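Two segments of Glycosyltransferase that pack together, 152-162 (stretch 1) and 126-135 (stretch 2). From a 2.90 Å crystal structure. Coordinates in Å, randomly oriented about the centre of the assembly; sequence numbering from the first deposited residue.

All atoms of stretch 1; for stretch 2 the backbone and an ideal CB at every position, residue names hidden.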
# COMPACT_ATOMS: atom_id res chain seq x y z
N GLY A 152 6.40 -20.09 -18.89
CA GLY A 152 7.35 -20.53 -17.88
C GLY A 152 7.75 -19.47 -16.89
O GLY A 152 8.86 -19.50 -16.36
N LYS A 153 6.86 -18.52 -16.62
CA LYS A 153 7.13 -17.43 -15.70
C LYS A 153 6.01 -17.36 -14.67
O LYS A 153 4.97 -18.02 -14.80
CB LYS A 153 7.25 -16.10 -16.45
CG LYS A 153 8.22 -16.17 -17.63
CD LYS A 153 8.75 -14.81 -18.04
CE LYS A 153 9.95 -14.96 -18.95
NZ LYS A 153 9.64 -15.80 -20.15
N LYS A 154 6.24 -16.58 -13.62
CA LYS A 154 5.24 -16.33 -12.60
C LYS A 154 5.01 -14.83 -12.48
O LYS A 154 5.84 -14.01 -12.88
CB LYS A 154 5.65 -16.92 -11.24
CG LYS A 154 5.76 -18.43 -11.23
CD LYS A 154 4.65 -19.04 -10.41
CE LYS A 154 4.64 -20.56 -10.54
NZ LYS A 154 4.26 -20.99 -11.92
N VAL A 155 3.85 -14.46 -11.93
CA VAL A 155 3.53 -13.08 -11.63
C VAL A 155 3.01 -13.01 -10.21
O VAL A 155 2.48 -13.98 -9.67
CB VAL A 155 2.50 -12.49 -12.61
CG1 VAL A 155 3.11 -12.33 -14.01
CG2 VAL A 155 1.26 -13.37 -12.65
N VAL A 156 3.16 -11.84 -9.59
CA VAL A 156 2.73 -11.62 -8.21
C VAL A 156 1.65 -10.54 -8.21
O VAL A 156 1.82 -9.47 -8.79
CB VAL A 156 3.90 -11.22 -7.30
CG1 VAL A 156 3.40 -10.71 -5.97
CG2 VAL A 156 4.82 -12.40 -7.08
N ALA A 157 0.53 -10.83 -7.54
CA ALA A 157 -0.51 -9.86 -7.28
C ALA A 157 -0.48 -9.49 -5.80
O ALA A 157 -0.41 -10.36 -4.93
CB ALA A 157 -1.89 -10.41 -7.66
N VAL A 158 -0.53 -8.18 -5.52
CA VAL A 158 -0.48 -7.69 -4.14
C VAL A 158 -1.79 -7.88 -3.40
O VAL A 158 -1.87 -7.54 -2.21
CB VAL A 158 -0.14 -6.19 -4.07
CG1 VAL A 158 1.16 -5.88 -4.80
CG2 VAL A 158 -1.29 -5.37 -4.62
N SER A 159 -2.82 -8.41 -4.06
CA SER A 159 -4.09 -8.70 -3.40
C SER A 159 -4.86 -9.69 -4.26
O SER A 159 -4.51 -9.96 -5.41
CB SER A 159 -4.90 -7.42 -3.17
OG SER A 159 -5.19 -6.74 -4.39
N ASN A 160 -5.93 -10.23 -3.68
CA ASN A 160 -6.81 -11.07 -4.49
C ASN A 160 -7.65 -10.23 -5.44
O ASN A 160 -8.09 -10.75 -6.47
CB ASN A 160 -7.73 -11.91 -3.60
CG ASN A 160 -7.02 -13.13 -3.04
OD1 ASN A 160 -6.87 -14.15 -3.73
ND2 ASN A 160 -6.58 -13.04 -1.79
N PHE A 161 -7.86 -8.96 -5.12
CA PHE A 161 -8.54 -8.06 -6.05
C PHE A 161 -7.72 -7.88 -7.32
O PHE A 161 -8.27 -7.92 -8.43
CB PHE A 161 -8.79 -6.73 -5.34
CG PHE A 161 -9.38 -5.67 -6.21
CD1 PHE A 161 -10.69 -5.74 -6.62
CD2 PHE A 161 -8.62 -4.57 -6.56
CE1 PHE A 161 -11.23 -4.74 -7.40
CE2 PHE A 161 -9.16 -3.56 -7.34
CZ PHE A 161 -10.47 -3.65 -7.76
N VAL A 162 -6.40 -7.72 -7.19
CA VAL A 162 -5.55 -7.62 -8.37
C VAL A 162 -5.47 -8.96 -9.10
O VAL A 162 -5.46 -9.01 -10.33
CB VAL A 162 -4.15 -7.10 -7.98
CG1 VAL A 162 -3.17 -7.26 -9.12
CG2 VAL A 162 -4.24 -5.64 -7.56
N UNK A 126 16.12 -14.61 -14.72
CA UNK A 126 14.69 -14.91 -14.72
C UNK A 126 13.89 -13.62 -14.56
O UNK A 126 14.40 -12.59 -14.09
CB UNK A 126 14.34 -15.90 -13.61
N UNK A 127 12.61 -13.69 -14.93
CA UNK A 127 11.75 -12.53 -15.08
C UNK A 127 10.55 -12.66 -14.16
O UNK A 127 9.72 -13.55 -14.35
CB UNK A 127 11.30 -12.37 -16.53
N UNK A 128 10.46 -11.77 -13.17
CA UNK A 128 9.35 -11.77 -12.23
C UNK A 128 8.65 -10.42 -12.28
O UNK A 128 9.30 -9.38 -12.23
CB UNK A 128 9.83 -12.08 -10.81
N UNK A 129 7.32 -10.45 -12.38
CA UNK A 129 6.48 -9.25 -12.38
C UNK A 129 5.58 -9.25 -11.15
O UNK A 129 4.95 -10.27 -10.84
CB UNK A 129 5.64 -9.17 -13.66
N UNK A 130 5.52 -8.11 -10.47
CA UNK A 130 4.53 -7.87 -9.43
C UNK A 130 3.61 -6.74 -9.88
O UNK A 130 4.09 -5.69 -10.31
CB UNK A 130 5.20 -7.53 -8.10
N UNK A 131 2.31 -6.97 -9.78
CA UNK A 131 1.30 -5.97 -10.13
C UNK A 131 0.81 -5.31 -8.84
O UNK A 131 0.11 -5.94 -8.05
CB UNK A 131 0.14 -6.60 -10.90
N UNK A 132 1.20 -4.06 -8.63
CA UNK A 132 0.79 -3.30 -7.45
C UNK A 132 -0.54 -2.59 -7.64
O UNK A 132 -0.93 -1.79 -6.79
CB UNK A 132 1.87 -2.27 -7.09
N UNK A 133 -1.23 -2.84 -8.74
CA UNK A 133 -2.48 -2.13 -8.98
C UNK A 133 -3.18 -2.70 -10.19
O UNK A 133 -2.69 -3.62 -10.84
CB UNK A 133 -2.23 -0.63 -9.17
N UNK A 134 -4.34 -2.12 -10.48
CA UNK A 134 -5.18 -2.54 -11.59
C UNK A 134 -4.95 -1.55 -12.73
O UNK A 134 -5.46 -0.42 -12.70
CB UNK A 134 -6.65 -2.61 -11.19
N UNK A 135 -4.16 -1.95 -13.72
CA UNK A 135 -4.00 -1.21 -14.96
C UNK A 135 -4.43 -2.09 -16.11
O UNK A 135 -4.49 -3.32 -15.99
CB UNK A 135 -2.56 -0.74 -15.14

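At position 126 the ideal CB has nothing of stretch 1 within 5.5 Å, so polar or charged chains would do. The deposited residue is Lys126, which touches nothing of stretch 1.

Position 127 points sideways, its ideal CB close to the aliphatic end of Lys153. Any chain with a greasy stem or a ring could use that methylene surface. Phe127 takes it: CB lies 3.8 Å from Lys153 CE, and Lys153 CD sits at the ring edge. Its carbonyl does not reach Lys154 N directly; a water bridges the gap, donating to Phe127 O and accepting from Lys154 N.

At 128 the ideal CB is still 4.9 Å from Lys154 O, so a chain must have some length to make contact; leucine, isoleucine or methionine would suit. Leu128 brings CD1 to 4.2 Å from Val156 CG2.

Position 129 points to the other face of the sheet, the one Val155 is on, its ideal CB 4.1 Å from Val155 CG1, where a compact or beta-branched residue fits a strand. Thr129 puts CB 4.0 Å from Val155 CG1. Its backbone matters too: Val156 N donates to Thr129 O at 2.7 Å.

Position 130 pairs in parallel with Val156, their CA atoms 4.3 Å apart. On this extended strand, with the ideal CB 4.0 Å from Val156 O, a beta-branched valine, threonine or isoleucine would suit. Thr130 sets OG1 3.5 Å from Val156 CB, and that hydroxyl is satisfied by a hydrogen bond elsewhere in the structure.

At 131 the ideal CB is 3.8 Å from Val162 CG1, with Val155 on the same face as this position, so a large apolar chain could span both valines. Phe131 does so: CB meets Val162 CG1 at 3.8 Å, while CE1 reaches Val155 CB at 3.6 Å. Phe131 N donates to Val156 O at 2.7 Å; Val158 N gives a weak bond to Phe131 O at 3.4 Å.

Position 132 points away, yet Val158 CG1 remains near its ideal CB, so a flat or apolar group could still cover that methyl. His132 lays a ring face over it, Val158 CG1 standing 4.2 Å from the ring centroid in a CH-pi contact.

Position 133 also points away and is nearly fully extended, with phi -173°, which glycine adopts easily; Gly133 adds its carbonyl O, 4.1 Å from Val162 CG1.

At 134, Phe161 and Val162 offer an apolar patch for a branched aliphatic. Val134 CG2 lies 3.6 Å from Phe161 CE2 and 4.1 Å from Val162 CG2.

Position 135 points away, leaving the choice free. Tyr135 OH accepts a weak bond from His132 N.

Stretch 2 (126-135) KFLTTFHGVY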
# COMPACT_ATOMS: atom_id res chain seq x y z
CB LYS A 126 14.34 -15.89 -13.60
CG LYS A 126 15.19 -17.15 -13.58
CD LYS A 126 14.86 -18.06 -14.73
CE LYS A 126 15.50 -19.42 -14.55
NZ LYS A 126 15.02 -20.41 -15.56
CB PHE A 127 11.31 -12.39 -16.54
CG PHE A 127 10.61 -11.10 -16.86
CD1 PHE A 127 11.26 -9.89 -16.70
CD2 PHE A 127 9.32 -11.10 -17.36
CE1 PHE A 127 10.62 -8.70 -17.01
CE2 PHE A 127 8.68 -9.92 -17.67
CZ PHE A 127 9.33 -8.72 -17.49
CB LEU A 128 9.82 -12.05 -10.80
CG LEU A 128 8.71 -12.04 -9.75
CD1 LEU A 128 7.61 -13.02 -10.14
CD2 LEU A 128 9.25 -12.35 -8.36
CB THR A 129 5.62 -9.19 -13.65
OG1 THR A 129 6.46 -9.34 -14.80
CG2 THR A 129 4.87 -7.86 -13.73
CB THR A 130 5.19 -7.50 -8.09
OG1 THR A 130 6.08 -8.55 -7.68
CG2 THR A 130 4.13 -7.30 -7.01
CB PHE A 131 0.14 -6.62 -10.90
CG PHE A 131 0.55 -7.26 -12.21
CD1 PHE A 131 0.97 -8.58 -12.25
CD2 PHE A 131 0.52 -6.54 -13.39
CE1 PHE A 131 1.36 -9.17 -13.45
CE2 PHE A 131 0.89 -7.12 -14.58
CZ PHE A 131 1.32 -8.43 -14.61
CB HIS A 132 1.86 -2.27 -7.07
CG HIS A 132 3.14 -2.87 -6.59
ND1 HIS A 132 3.59 -2.73 -5.30
CD2 HIS A 132 4.08 -3.60 -7.24
CE1 HIS A 132 4.75 -3.36 -5.16
NE2 HIS A 132 5.07 -3.89 -6.33
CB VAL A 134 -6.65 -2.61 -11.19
CG1 VAL A 134 -7.50 -2.94 -12.40
CG2 VAL A 134 -6.84 -3.64 -10.09
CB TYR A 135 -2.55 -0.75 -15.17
CG TYR A 135 -1.59 -1.13 -14.06
CD1 TYR A 135 -1.50 -0.37 -12.90
CD2 TYR A 135 -0.76 -2.24 -14.19
CE1 TYR A 135 -0.62 -0.70 -11.88
CE2 TYR A 135 0.13 -2.58 -13.18
CZ TYR A 135 0.20 -1.81 -12.02
OH TYR A 135 1.08 -2.16 -11.02
O HOH W 1 9.35 -16.11 -13.62
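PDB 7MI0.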